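Local coordinates for uncharacterized protein (Bacteroides dorei DSM 17855, PDB 5TGF) that is a putative beta-lactamase-family serine hydrolase whose exact substrate is not established, and which can also bind calcium, at residues Val56-Ala59 with Gly60-Val63; Gly69-Val72 with Asp73-Leu77; Asp76-Trp79 with Asp80-Val83; Gly97-Leu100 with Arg101-Leu104; Ser263-Leu267 with Gly268-Glu272. All coordinates share one frame; numbering follows the deposited sequence.

Contact 1. Residues Val56-Ala59 with Gly60-Val63; sequences VASA and GKWV
Ser58 and Lys61, three residues apart where a loop runs into helix 60-74, meet through both backbone and side chain. Two backbone hydrogen bonds, each reaching back three residues, lead from the loop toward the helix. Gly60 N donates to Ala57 O at 3.0 Å, nearly straight at 165°, and Lys61 N donates to Ser58 O. One step earlier, Ala59 N is bonded to Val56 O, so three successive bonds of this kind carry the chain from Val56 to Lys61.

The polar side chains form a second layer. Lys61 runs extended through its methylenes and then bends at its last torsion (chi4 71°), which turns the amino group back along the chain until NZ stands 2.9 Å from Ser58 OG. The hydroxyl of Tyr147 is hydrogen-bonded to both Ser58 OG and Lys61 NZ. Two hydrogen bonds, to Tyr147 OH and Gly200 O, hold the buried amine.

Trp62 adds little to this contact: its CB comes no nearer than 4.0 Å, to Ala59 O, while its indole packs on helix 207-218 and meets Phe213 edge-to-face.

A serine and a lysine one helical turn apart at the buried start of helix 60-74, with a tyrosine hydroxyl bonded to both, match the SxxK arrangement of serine beta-lactamases and penicillin-binding proteins. By that likeness Ser58 is probably the nucleophile, and a glycerol bound about 4 Å from its side chain is consistent with a pocket there.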
loop_
_atom_site.group_PDB
_atom_site.type_symbol
_atom_site.label_atom_id
_atom_site.label_comp_id
_atom_site.label_asym_id
_atom_site.label_seq_id
_atom_site.Cartn_x
_atom_site.Cartn_y
_atom_site.Cartn_z
ATOM N N VAL A 56 3.488 -4.915 8.539
ATOM C CA VAL A 56 2.708 -3.657 8.327
ATOM C C VAL A 56 1.469 -3.836 7.455
ATOM O O VAL A 56 0.747 -2.856 7.121
ATOM C CB VAL A 56 3.579 -2.549 7.714
ATOM C CG1 VAL A 56 4.699 -2.188 8.685
ATOM C CG2 VAL A 56 4.130 -2.941 6.361
ATOM N N ALA A 57 1.179 -5.083 7.114
ATOM C CA ALA A 57 -0.061 -5.413 6.396
ATOM C C ALA A 57 -0.225 -4.590 5.123
ATOM O O ALA A 57 0.709 -4.547 4.325
ATOM C CB ALA A 57 -1.235 -5.268 7.344
ATOM N N SER A 58 -1.336 -3.873 4.951
ATOM C CA SER A 58 -1.607 -3.200 3.679
ATOM C C SER A 58 -0.687 -2.051 3.365
ATOM O O SER A 58 -0.727 -1.561 2.240
ATOM C CB SER A 58 -3.038 -2.723 3.591
ATOM O OG SER A 58 -3.894 -3.839 3.627
ATOM N N ALA A 59 0.163 -1.629 4.297
ATOM C CA ALA A 59 1.206 -0.676 3.916
ATOM C C ALA A 59 2.086 -1.207 2.794
ATOM O O ALA A 59 2.632 -0.427 2.003
ATOM C CB ALA A 59 2.019 -0.208 5.115
ATOM N N GLY A 60 2.174 -2.531 2.679
ATOM C CA GLY A 60 2.895 -3.155 1.575
ATOM C C GLY A 60 2.263 -3.097 0.195
ATOM O O GLY A 60 2.966 -3.345 -0.786
ATOM N N LYS A 61 0.975 -2.738 0.077
ATOM C CA LYS A 61 0.341 -2.667 -1.247
ATOM C C LYS A 61 1.053 -1.643 -2.128
ATOM O O LYS A 61 1.240 -1.876 -3.314
ATOM C CB LYS A 61 -1.160 -2.367 -1.157
ATOM C CG LYS A 61 -2.010 -3.545 -0.724
ATOM C CD LYS A 61 -3.510 -3.218 -0.752
ATOM C CE LYS A 61 -4.389 -4.422 -0.448
ATOM N NZ LYS A 61 -4.354 -4.893 0.959
ATOM N N TRP A 62 1.451 -0.531 -1.527
ATOM C CA TRP A 62 2.157 0.542 -2.239
ATOM C C TRP A 62 3.477 0.022 -2.784
ATOM O O TRP A 62 3.819 0.252 -3.928
ATOM C CB TRP A 62 2.386 1.724 -1.303
ATOM C CG TRP A 62 2.626 3.064 -1.982
ATOM C CD1 TRP A 62 2.911 3.320 -3.325
ATOM C CD2 TRP A 62 2.563 4.331 -1.343
ATOM N NE1 TRP A 62 2.995 4.679 -3.536
ATOM C CE2 TRP A 62 2.815 5.319 -2.336
ATOM C CE3 TRP A 62 2.319 4.724 -0.031
ATOM C CZ2 TRP A 62 2.824 6.680 -2.044
ATOM C CZ3 TRP A 62 2.277 6.068 0.255
ATOM C CH2 TRP A 62 2.520 7.043 -0.762
ATOM N N VAL A 63 4.231 -0.638 -1.925
ATOM C CA VAL A 63 5.526 -1.245 -2.305
ATOM C C VAL A 63 5.338 -2.342 -3.352
ATOM O O VAL A 63 6.091 -2.426 -4.313
ATOM C CB VAL A 63 6.283 -1.783 -1.075
ATOM C CG1 VAL A 63 7.626 -2.395 -1.503
ATOM C CG2 VAL A 63 6.464 -0.679 -0.039
#

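Contact 2. Residues Gly69-Val72 with Asp73-Leu77; sequences GAVV and DRTDL
The C-terminal end of helix 60-74 and the turn that leaves it are joined here, and Val72, Thr75 and Leu77 belong to a calcium site seen in this protein, though no calcium is bound in this chain. Val71 O receives two bonds: Thr75 OG1 donates at 2.7 Å and Arg74 N at 3.0 Å, from opposite faces of the carbonyl plane. The Thr75 hydroxyl, between N and carbonyl carbon on its own residue (chi1 63°), also accepts from Leu77 N at 3.2 Å, which makes an ST turn.

One residue earlier, Arg74 runs its extended chain past Ala70 O. Its NH1 gives a 3.1 Å bond to that oxygen, which lies at the edge of the guanidinium and near its plane. Asp73 N continues the helical pattern to Gly69 O, while the Asp73 carboxylate is hydrogen-bonded to Thr233 OG1 and Lys230 N.

Leu77 returns over the helix: CD2 packs 3.8 Å from Val71 CG1 and 3.9 Å from Val72 CG2, its side chain crossing that of Val72 at about a right angle. Side-chain donors from Thr75 and Arg74 thus add to the backbone bonds on the Val71 and Ala70 carbonyls, and Thr75, donor and acceptor at once, ties the helix end to the exit loop.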
loop_
_atom_site.group_PDB
_atom_site.type_symbol
_atom_site.label_atom_id
_atom_site.label_comp_id
_atom_site.label_asym_id
_atom_site.label_seq_id
_atom_site.Cartn_x
_atom_site.Cartn_y
_atom_site.Cartn_z
ATOM N N GLY A 69 5.374 -2.143 -11.108
ATOM C CA GLY A 69 5.760 -1.027 -11.959
ATOM C C GLY A 69 7.202 -1.141 -12.503
ATOM O O GLY A 69 7.479 -0.754 -13.648
ATOM N N ALA A 70 8.124 -1.636 -11.709
ATOM C CA ALA A 70 9.511 -1.811 -12.184
ATOM C C ALA A 70 9.615 -2.916 -13.270
ATOM O O ALA A 70 10.427 -2.833 -14.208
ATOM C CB ALA A 70 10.442 -2.082 -11.025
ATOM N N VAL A 71 8.739 -3.901 -13.183
ATOM C CA VAL A 71 8.639 -4.929 -14.202
ATOM C C VAL A 71 8.001 -4.372 -15.466
ATOM O O VAL A 71 8.482 -4.624 -16.585
ATOM C CB VAL A 71 7.857 -6.162 -13.663
ATOM C CG1 VAL A 71 7.604 -7.180 -14.755
ATOM C CG2 VAL A 71 8.615 -6.779 -12.503
ATOM N N VAL A 72 6.939 -3.584 -15.315
ATOM C CA VAL A 72 6.318 -2.925 -16.450
ATOM C C VAL A 72 7.337 -2.049 -17.199
ATOM O O VAL A 72 7.308 -1.992 -18.414
ATOM C CB VAL A 72 5.104 -2.101 -16.021
ATOM C CG1 VAL A 72 4.688 -1.079 -17.085
ATOM C CG2 VAL A 72 3.956 -3.041 -15.650
ATOM N N ASP A 73 8.198 -1.379 -16.460
ATOM C CA ASP A 73 9.236 -0.545 -17.052
ATOM C C ASP A 73 10.250 -1.350 -17.908
ATOM O O ASP A 73 10.828 -0.798 -18.835
ATOM C CB ASP A 73 9.974 0.245 -15.959
ATOM C CG ASP A 73 9.141 1.406 -15.386
ATOM O OD1 ASP A 73 8.051 1.709 -15.919
ATOM O OD2 ASP A 73 9.563 2.004 -14.371
ATOM N N ARG A 74 10.482 -2.609 -17.561
ATOM C CA ARG A 74 11.568 -3.449 -18.135
ATOM C C ARG A 74 11.115 -4.524 -19.153
ATOM O O ARG A 74 11.956 -5.235 -19.697
ATOM C CB ARG A 74 12.299 -4.191 -17.016
ATOM C CG ARG A 74 13.238 -3.346 -16.203
ATOM C CD ARG A 74 13.641 -4.096 -14.945
ATOM N NE ARG A 74 14.664 -3.391 -14.186
ATOM C CZ ARG A 74 14.451 -2.292 -13.488
ATOM N NH1 ARG A 74 13.238 -1.750 -13.413
ATOM N NH2 ARG A 74 15.457 -1.738 -12.836
ATOM N N THR A 75 9.817 -4.723 -19.318
ATOM C CA THR A 75 9.293 -5.850 -20.108
ATOM C C THR A 75 8.123 -5.365 -20.956
ATOM O O THR A 75 7.753 -4.206 -20.906
ATOM C CB THR A 75 8.798 -6.991 -19.203
ATOM O OG1 THR A 75 7.699 -6.520 -18.415
ATOM C CG2 THR A 75 9.912 -7.535 -18.298
ATOM N N ASP A 76 7.536 -6.259 -21.745
ATOM C CA ASP A 76 6.311 -5.974 -22.485
ATOM C C ASP A 76 5.043 -5.992 -21.599
ATOM O O ASP A 76 3.954 -5.707 -22.075
ATOM C CB ASP A 76 6.163 -7.004 -23.618
ATOM C CG ASP A 76 4.999 -6.702 -24.564
ATOM O OD1 ASP A 76 4.939 -5.603 -25.150
ATOM O OD2 ASP A 76 4.146 -7.584 -24.741
ATOM N N LEU A 77 5.183 -6.304 -20.315
ATOM C CA LEU A 77 4.043 -6.198 -19.373
ATOM C C LEU A 77 3.552 -4.767 -19.317
ATOM O O LEU A 77 4.357 -3.827 -19.265
ATOM C CB LEU A 77 4.465 -6.657 -17.972
ATOM C CG LEU A 77 3.314 -6.711 -16.962
ATOM C CD1 LEU A 77 2.289 -7.792 -17.334
ATOM C CD2 LEU A 77 3.893 -6.976 -15.584
#

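Contact 3. Residues Asp76-Trp79 with Asp80-Val83; sequences DLSW and DDPV
Asp81 meets Ser78 twice, by backbone and by carboxylate, and it loses more surface in this contact than any other residue. Its N-H donates to Ser78 O at 3.0 Å with an angle of 164°, and in return Asp81 OD2 accepts from Ser78 N, also at 3.0 Å. The two bonds differ in quality: the second is bent to 138° and reaches the oxygen from well above the carboxylate plane. Asp81 CG sits beside its own backbone N (chi1 -74°), which turns the acid back over the chain and brings OD1 to 3.5 Å from Ser78 CB. OD2 is also within 4.0 Å of Leu77 CD1, the side chains meeting at a slant.

The backbone bond closes a type I beta turn from Ser78 to Asp81, with Trp79 and Asp80 at its two middle positions. This turn lies in the loop linking helix 60-74 to helix 83-86. Asp81 OD2 fastens it to the second of these through Trp86 NE1 and through Lys85, a salt-bridge partner shared with Asp76, whose OD2 stands 5.1 Å from Asp81 OD2, so one lysine probably offsets both acids.

Asp80, second in buried surface, has its N-H taken by Ser78 OG at 3.2 Å, a fairly straight bond that adds a side-chain link within the turn. Its carboxylate makes a salt bridge with Arg101, while the Trp79 indole leads away to pack on Ile68 and Val72 of helix 60-74 and on Leu104 and Leu267.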
loop_
_atom_site.group_PDB
_atom_site.type_symbol
_atom_site.label_atom_id
_atom_site.label_comp_id
_atom_site.label_asym_id
_atom_site.label_seq_id
_atom_site.Cartn_x
_atom_site.Cartn_y
_atom_site.Cartn_z
ATOM N N ASP A 76 7.536 -6.259 -21.745
ATOM C CA ASP A 76 6.311 -5.974 -22.485
ATOM C C ASP A 76 5.043 -5.992 -21.599
ATOM O O ASP A 76 3.954 -5.707 -22.075
ATOM C CB ASP A 76 6.163 -7.004 -23.618
ATOM C CG ASP A 76 4.999 -6.702 -24.564
ATOM O OD1 ASP A 76 4.939 -5.603 -25.150
ATOM O OD2 ASP A 76 4.146 -7.584 -24.741
ATOM N N LEU A 77 5.183 -6.304 -20.315
ATOM C CA LEU A 77 4.043 -6.198 -19.373
ATOM C C LEU A 77 3.552 -4.767 -19.317
ATOM O O LEU A 77 4.357 -3.827 -19.265
ATOM C CB LEU A 77 4.465 -6.657 -17.972
ATOM C CG LEU A 77 3.314 -6.711 -16.962
ATOM C CD1 LEU A 77 2.289 -7.792 -17.334
ATOM C CD2 LEU A 77 3.893 -6.976 -15.584
ATOM N N SER A 78 2.237 -4.591 -19.398
ATOM C CA SER A 78 1.639 -3.267 -19.428
ATOM C C SER A 78 0.392 -3.214 -18.536
ATOM O O SER A 78 -0.276 -4.211 -18.342
ATOM C CB SER A 78 1.286 -2.880 -20.865
ATOM O OG SER A 78 0.154 -2.014 -20.920
ATOM N N TRP A 79 0.066 -2.022 -18.052
ATOM C CA TRP A 79 -1.068 -1.836 -17.151
ATOM C C TRP A 79 -2.387 -2.257 -17.775
ATOM O O TRP A 79 -3.329 -2.631 -17.066
ATOM C CB TRP A 79 -1.166 -0.371 -16.744
ATOM C CG TRP A 79 0.069 0.124 -16.029
ATOM C CD1 TRP A 79 0.920 1.082 -16.464
ATOM C CD2 TRP A 79 0.638 -0.399 -14.800
ATOM N NE1 TRP A 79 1.942 1.254 -15.541
ATOM C CE2 TRP A 79 1.802 0.335 -14.533
ATOM C CE3 TRP A 79 0.285 -1.431 -13.936
ATOM C CZ2 TRP A 79 2.581 0.125 -13.391
ATOM C CZ3 TRP A 79 1.059 -1.656 -12.787
ATOM C CH2 TRP A 79 2.200 -0.867 -12.522
ATOM N N ASP A 80 -2.477 -2.183 -19.104
ATOM C CA ASP A 80 -3.695 -2.559 -19.801
ATOM C C ASP A 80 -3.703 -3.996 -20.331
ATOM O O ASP A 80 -4.670 -4.404 -20.964
ATOM C CB ASP A 80 -3.946 -1.552 -20.912
ATOM C CG ASP A 80 -4.106 -0.122 -20.374
ATOM O OD1 ASP A 80 -4.857 0.079 -19.396
ATOM O OD2 ASP A 80 -3.447 0.801 -20.894
ATOM N N ASP A 81 -2.713 -4.803 -19.951
ATOM C CA ASP A 81 -2.698 -6.205 -20.334
ATOM C C ASP A 81 -3.756 -7.039 -19.580
ATOM O O ASP A 81 -3.943 -6.885 -18.363
ATOM C CB ASP A 81 -1.337 -6.825 -20.087
ATOM C CG ASP A 81 -0.274 -6.386 -21.097
ATOM O OD1 ASP A 81 -0.581 -5.635 -22.024
ATOM O OD2 ASP A 81 0.893 -6.781 -20.919
ATOM N N PRO A 82 -4.419 -7.953 -20.283
ATOM C CA PRO A 82 -5.295 -8.908 -19.594
ATOM C C PRO A 82 -4.529 -10.045 -18.975
ATOM O O PRO A 82 -3.454 -10.431 -19.467
ATOM C CB PRO A 82 -6.213 -9.445 -20.701
ATOM C CG PRO A 82 -5.608 -9.033 -21.992
ATOM C CD PRO A 82 -4.380 -8.184 -21.742
ATOM N N VAL A 83 -5.121 -10.633 -17.938
ATOM C CA VAL A 83 -4.503 -11.741 -17.222
ATOM C C VAL A 83 -4.055 -12.862 -18.191
ATOM O O VAL A 83 -2.948 -13.355 -18.087
ATOM C CB VAL A 83 -5.466 -12.307 -16.135
ATOM C CG1 VAL A 83 -4.949 -13.593 -15.527
ATOM C CG2 VAL A 83 -5.694 -11.283 -15.024
#

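Contact 4. Residues Gly97-Leu100 with Arg101-Leu104; sequences GILL and RQLL
Gln102 OE1 is gripped from two directions: Leu99 N donates to it at 3.0 Å in an almost perfectly straight bond (177°), and a water donates at 2.8 Å. The same water also donates to Gly97 O, so it bridges the amide to Gly97, two residues before the N-cap. The glutamine reaches back because CG lies beside its own backbone N (chi1 -71°) and the chain beyond is extended, which lays the amide oxygen beside Leu99, 3.7 Å from Leu99 CG.

Leu99 occupies the N-cap position of helix 100-103. Its carbonyl takes the N-H of Leu103 at 3.1 Å and more weakly that of Gln102. Leu104 N continues with a bond to Leu100 O.

Around these polar bonds the side chains pair off. Leu99 CD1 rests over one face of the Arg101 guanidinium, 3.6 Å from Arg101 NH2, the two chains running side by side; the NE of this arginine is engaged in a salt bridge with Asp80. On the buried flank Ile98 CG2 meets Leu103 CD2 at 3.7 Å, their side chains nearly perpendicular, and Leu103 goes on to pack against helix 150-163.

The Gln102 amide oxygen accepts the Leu99 N-H just ahead of the helix, and this side chain and its water thus add to the backbone bonds from Leu99 O and Leu100 O in joining the short helix to its incoming loop.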
loop_
_atom_site.group_PDB
_atom_site.type_symbol
_atom_site.label_atom_id
_atom_site.label_comp_id
_atom_site.label_asym_id
_atom_site.label_seq_id
_atom_site.Cartn_x
_atom_site.Cartn_y
_atom_site.Cartn_z
ATOM N N GLY A 97 -9.952 -11.925 -18.787
ATOM C CA GLY A 97 -10.013 -10.601 -19.405
ATOM C C GLY A 97 -9.797 -9.423 -18.473
ATOM O O GLY A 97 -9.770 -8.262 -18.923
ATOM N N ILE A 98 -9.642 -9.707 -17.179
ATOM C CA ILE A 98 -9.328 -8.666 -16.200
ATOM C C ILE A 98 -7.993 -8.004 -16.551
ATOM O O ILE A 98 -7.034 -8.686 -16.935
ATOM C CB ILE A 98 -9.298 -9.245 -14.769
ATOM C CG1 ILE A 98 -10.682 -9.777 -14.378
ATOM C CG2 ILE A 98 -8.875 -8.170 -13.761
ATOM C CD1 ILE A 98 -10.794 -10.577 -13.090
ATOM N N LEU A 99 -7.920 -6.685 -16.445
ATOM C CA LEU A 99 -6.650 -5.979 -16.706
ATOM C C LEU A 99 -5.784 -5.872 -15.462
ATOM O O LEU A 99 -6.294 -5.828 -14.336
ATOM C CB LEU A 99 -6.916 -4.580 -17.261
ATOM C CG LEU A 99 -7.878 -4.526 -18.452
ATOM C CD1 LEU A 99 -8.039 -3.109 -18.938
ATOM C CD2 LEU A 99 -7.379 -5.425 -19.573
ATOM N N LEU A 100 -4.480 -5.773 -15.675
ATOM C CA LEU A 100 -3.547 -5.625 -14.581
ATOM C C LEU A 100 -3.881 -4.410 -13.694
ATOM O O LEU A 100 -3.850 -4.509 -12.472
ATOM C CB LEU A 100 -2.126 -5.535 -15.110
ATOM C CG LEU A 100 -1.033 -5.217 -14.105
ATOM C CD1 LEU A 100 -0.926 -6.274 -13.000
ATOM C CD2 LEU A 100 0.279 -5.063 -14.857
ATOM N N ARG A 101 -4.202 -3.286 -14.307
ATOM C CA ARG A 101 -4.556 -2.085 -13.544
ATOM C C ARG A 101 -5.840 -2.290 -12.723
ATOM O O ARG A 101 -6.015 -1.640 -11.679
ATOM C CB ARG A 101 -4.701 -0.882 -14.472
ATOM C CG ARG A 101 -5.811 -0.979 -15.503
ATOM C CD ARG A 101 -5.963 0.365 -16.217
ATOM N NE ARG A 101 -6.907 0.315 -17.311
ATOM C CZ ARG A 101 -8.230 0.355 -17.201
ATOM N NH1 ARG A 101 -8.835 0.490 -16.029
ATOM N NH2 ARG A 101 -8.952 0.269 -18.302
ATOM N N GLN A 102 -6.721 -3.194 -13.166
ATOM C CA GLN A 102 -7.967 -3.467 -12.425
ATOM C C GLN A 102 -7.693 -4.315 -11.193
ATOM O O GLN A 102 -8.328 -4.121 -10.139
ATOM C CB GLN A 102 -9.020 -4.163 -13.288
ATOM C CG GLN A 102 -9.581 -3.206 -14.342
ATOM C CD GLN A 102 -10.474 -3.861 -15.394
ATOM O OE1 GLN A 102 -10.331 -5.031 -15.733
ATOM N NE2 GLN A 102 -11.350 -3.059 -15.968
ATOM N N LEU A 103 -6.781 -5.258 -11.333
ATOM C CA LEU A 103 -6.341 -6.061 -10.196
ATOM C C LEU A 103 -5.818 -5.160 -9.072
ATOM O O LEU A 103 -6.174 -5.335 -7.923
ATOM C CB LEU A 103 -5.257 -7.090 -10.621
ATOM C CG LEU A 103 -5.690 -8.183 -11.614
ATOM C CD1 LEU A 103 -4.492 -8.928 -12.205
ATOM C CD2 LEU A 103 -6.674 -9.163 -10.996
ATOM N N LEU A 104 -5.004 -4.178 -9.427
ATOM C CA LEU A 104 -4.300 -3.378 -8.431
ATOM C C LEU A 104 -5.119 -2.195 -7.903
ATOM O O LEU A 104 -4.590 -1.385 -7.154
ATOM C CB LEU A 104 -2.989 -2.871 -9.023
ATOM C CG LEU A 104 -1.912 -3.905 -9.288
ATOM C CD1 LEU A 104 -0.841 -3.375 -10.222
ATOM C CD2 LEU A 104 -1.276 -4.368 -7.995
HETATM O O HOH W 1 -11.431 -6.181 -18.025
#

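Contact 5. Residues Ser263-Leu267 with Gly268-Glu272; sequences SIYGL and GEWRE
The Tyr265 and Trp270 rings meet edge-to-face, the tyrosine edge directed at the indole with the planes 84° apart and the tyrosine and five-membered ring centroids 4.8 Å apart. Tyr265 CE1 stands over the centre of the indole, while CD1 comes 3.6 Å from Trp270 CD2. One face of the tyrosine is taken by a backbone carbonyl: Glu269 O lies 3.2 Å above the middle of the ring plane. That oxygen is also bonded, nearly straight, to Gly266 N at 2.8 Å. On the indole's six-membered end Ile264 CD1 lies 4.0 Å from Trp270 CZ3, the two side chains pointing the same way.

Arg271 turns the other way, toward Ser263. A bend at its third torsion (chi3 29°) presents the guanidinium side-on, so that NE donates to Ser263 O at 2.7 Å and NH2 to Ser263 OG at 3.0 Å, both acceptors near its plane. Gln238 O and Gly279 O take further bonds from NH1 and NH2, which would fix the rotation of the buried group. Arg271 N donates to Ile264 O at 2.9 Å.

The chain reverses through Leu267 and Gly268, the glycine having positive phi, and a single antiparallel bridge joins Tyr265 to Trp270. This hairpin-like return leads into strand 270-274, an outermost strand of the main sheet, and sets Tyr265 against the putative SxxK site; Trp270 lies next to a bound glycerol, which may mark a pocket.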
loop_
_atom_site.group_PDB
_atom_site.type_symbol
_atom_site.label_atom_id
_atom_site.label_comp_id
_atom_site.label_asym_id
_atom_site.label_seq_id
_atom_site.Cartn_x
_atom_site.Cartn_y
_atom_site.Cartn_z
ATOM N N SER A 263 -12.739 8.872 -7.108
ATOM C CA SER A 263 -11.419 8.463 -7.580
ATOM C C SER A 263 -10.497 8.141 -6.386
ATOM O O SER A 263 -9.394 8.691 -6.243
ATOM C CB SER A 263 -10.807 9.565 -8.441
ATOM O OG SER A 263 -10.657 10.773 -7.722
ATOM N N ILE A 264 -10.943 7.199 -5.561
ATOM C CA ILE A 264 -10.308 6.978 -4.237
ATOM C C ILE A 264 -9.049 6.107 -4.256
ATOM O O ILE A 264 -8.375 5.968 -3.218
ATOM C CB ILE A 264 -11.311 6.394 -3.222
ATOM C CG1 ILE A 264 -11.840 5.033 -3.713
ATOM C CG2 ILE A 264 -12.404 7.440 -2.968
ATOM C CD1 ILE A 264 -12.845 4.379 -2.796
ATOM N N TYR A 265 -8.704 5.532 -5.403
ATOM C CA TYR A 265 -7.579 4.577 -5.416
ATOM C C TYR A 265 -6.830 4.645 -6.726
ATOM O O TYR A 265 -7.433 4.820 -7.788
ATOM C CB TYR A 265 -8.094 3.142 -5.151
ATOM C CG TYR A 265 -7.155 2.233 -4.406
ATOM C CD1 TYR A 265 -7.083 2.245 -3.020
ATOM C CD2 TYR A 265 -6.306 1.351 -5.098
ATOM C CE1 TYR A 265 -6.238 1.392 -2.334
ATOM C CE2 TYR A 265 -5.444 0.506 -4.411
ATOM C CZ TYR A 265 -5.412 0.531 -3.033
ATOM O OH TYR A 265 -4.577 -0.353 -2.345
ATOM N N GLY A 266 -5.519 4.455 -6.634
ATOM C CA GLY A 266 -4.636 4.316 -7.766
ATOM C C GLY A 266 -4.224 2.875 -7.946
ATOM O O GLY A 266 -5.100 1.990 -8.038
ATOM N N LEU A 267 -2.918 2.630 -8.083
ATOM C CA LEU A 267 -2.362 1.272 -8.083
ATOM C C LEU A 267 -1.736 0.963 -6.738
ATOM O O LEU A 267 -0.729 1.572 -6.332
ATOM C CB LEU A 267 -1.314 1.105 -9.183
ATOM C CG LEU A 267 -1.785 1.495 -10.589
ATOM C CD1 LEU A 267 -0.621 1.405 -11.576
ATOM C CD2 LEU A 267 -2.902 0.594 -11.075
ATOM N N GLY A 268 -2.421 0.151 -5.950
ATOM C CA GLY A 268 -1.958 -0.185 -4.591
ATOM C C GLY A 268 -1.820 0.963 -3.592
ATOM O O GLY A 268 -1.027 0.872 -2.691
ATOM N N GLU A 269 -2.581 2.038 -3.771
ATOM C CA GLU A 269 -2.482 3.207 -2.934
ATOM C C GLU A 269 -3.786 4.008 -2.991
ATOM O O GLU A 269 -4.458 4.078 -4.065
ATOM C CB GLU A 269 -1.306 4.079 -3.375
ATOM C CG GLU A 269 -1.392 4.599 -4.817
ATOM C CD GLU A 269 -0.003 4.772 -5.462
ATOM O OE1 GLU A 269 0.496 5.922 -5.568
ATOM O OE2 GLU A 269 0.646 3.729 -5.795
ATOM N N TRP A 270 -4.141 4.610 -1.859
ATOM C CA TRP A 270 -5.325 5.461 -1.761
ATOM C C TRP A 270 -4.997 6.880 -2.184
ATOM O O TRP A 270 -3.943 7.457 -1.803
ATOM C CB TRP A 270 -5.878 5.511 -0.312
ATOM C CG TRP A 270 -6.337 4.186 0.256
ATOM C CD1 TRP A 270 -5.585 3.281 0.974
ATOM C CD2 TRP A 270 -7.653 3.643 0.203
ATOM N NE1 TRP A 270 -6.339 2.185 1.281
ATOM C CE2 TRP A 270 -7.613 2.386 0.826
ATOM C CE3 TRP A 270 -8.850 4.054 -0.418
ATOM C CZ2 TRP A 270 -8.724 1.549 0.888
ATOM C CZ3 TRP A 270 -9.972 3.219 -0.320
ATOM C CH2 TRP A 270 -9.903 2.000 0.317
ATOM N N ARG A 271 -5.915 7.446 -2.951
ATOM C CA ARG A 271 -5.961 8.859 -3.271
ATOM C C ARG A 271 -6.799 9.605 -2.241
ATOM O O ARG A 271 -8.010 9.674 -2.344
ATOM C CB ARG A 271 -6.494 9.031 -4.693
ATOM C CG ARG A 271 -5.595 8.390 -5.760
ATOM C CD ARG A 271 -6.170 8.365 -7.180
ATOM N NE ARG A 271 -7.093 9.466 -7.491
ATOM C CZ ARG A 271 -6.863 10.514 -8.273
ATOM N NH1 ARG A 271 -5.679 10.769 -8.809
ATOM N NH2 ARG A 271 -7.840 11.358 -8.457
ATOM N N GLU A 272 -6.168 10.001 -1.137
ATOM C CA GLU A 272 -6.915 10.506 0.022
ATOM C C GLU A 272 -7.453 11.928 -0.230
ATOM O O GLU A 272 -8.582 12.229 0.134
ATOM C CB GLU A 272 -6.056 10.539 1.285
ATOM C CG GLU A 272 -5.665 9.166 1.803
ATOM C CD GLU A 272 -4.993 9.223 3.172
ATOM O OE1 GLU A 272 -4.365 10.238 3.501
ATOM O OE2 GLU A 272 -5.023 8.208 3.872
HETATM O O HOH W 2 -3.369 0.589 -0.147
#

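Contacts 1 and 5 are buried near the centre and touch each other, Lys61 CD lying 3.4 Å from Tyr265 OH; polar groups there are held by several partners beside the putative active site. Contacts 2, 3 and 4 are only partly buried and lie farther out, resting on backbone and side-chain bonds at a helix end, a turn and a helix start, with carboxylates paired to lysine and arginine. Contacts 1 and 2 use opposite ends of helix 60-74, about 20 Å apart between centres. Contact 3 shares Asp76 and Leu77 with contact 2 and meets contact 4 through the Asp80-Arg101 salt bridge. Trp79 and Leu104 carry the packing inward to Leu267 of contact 5.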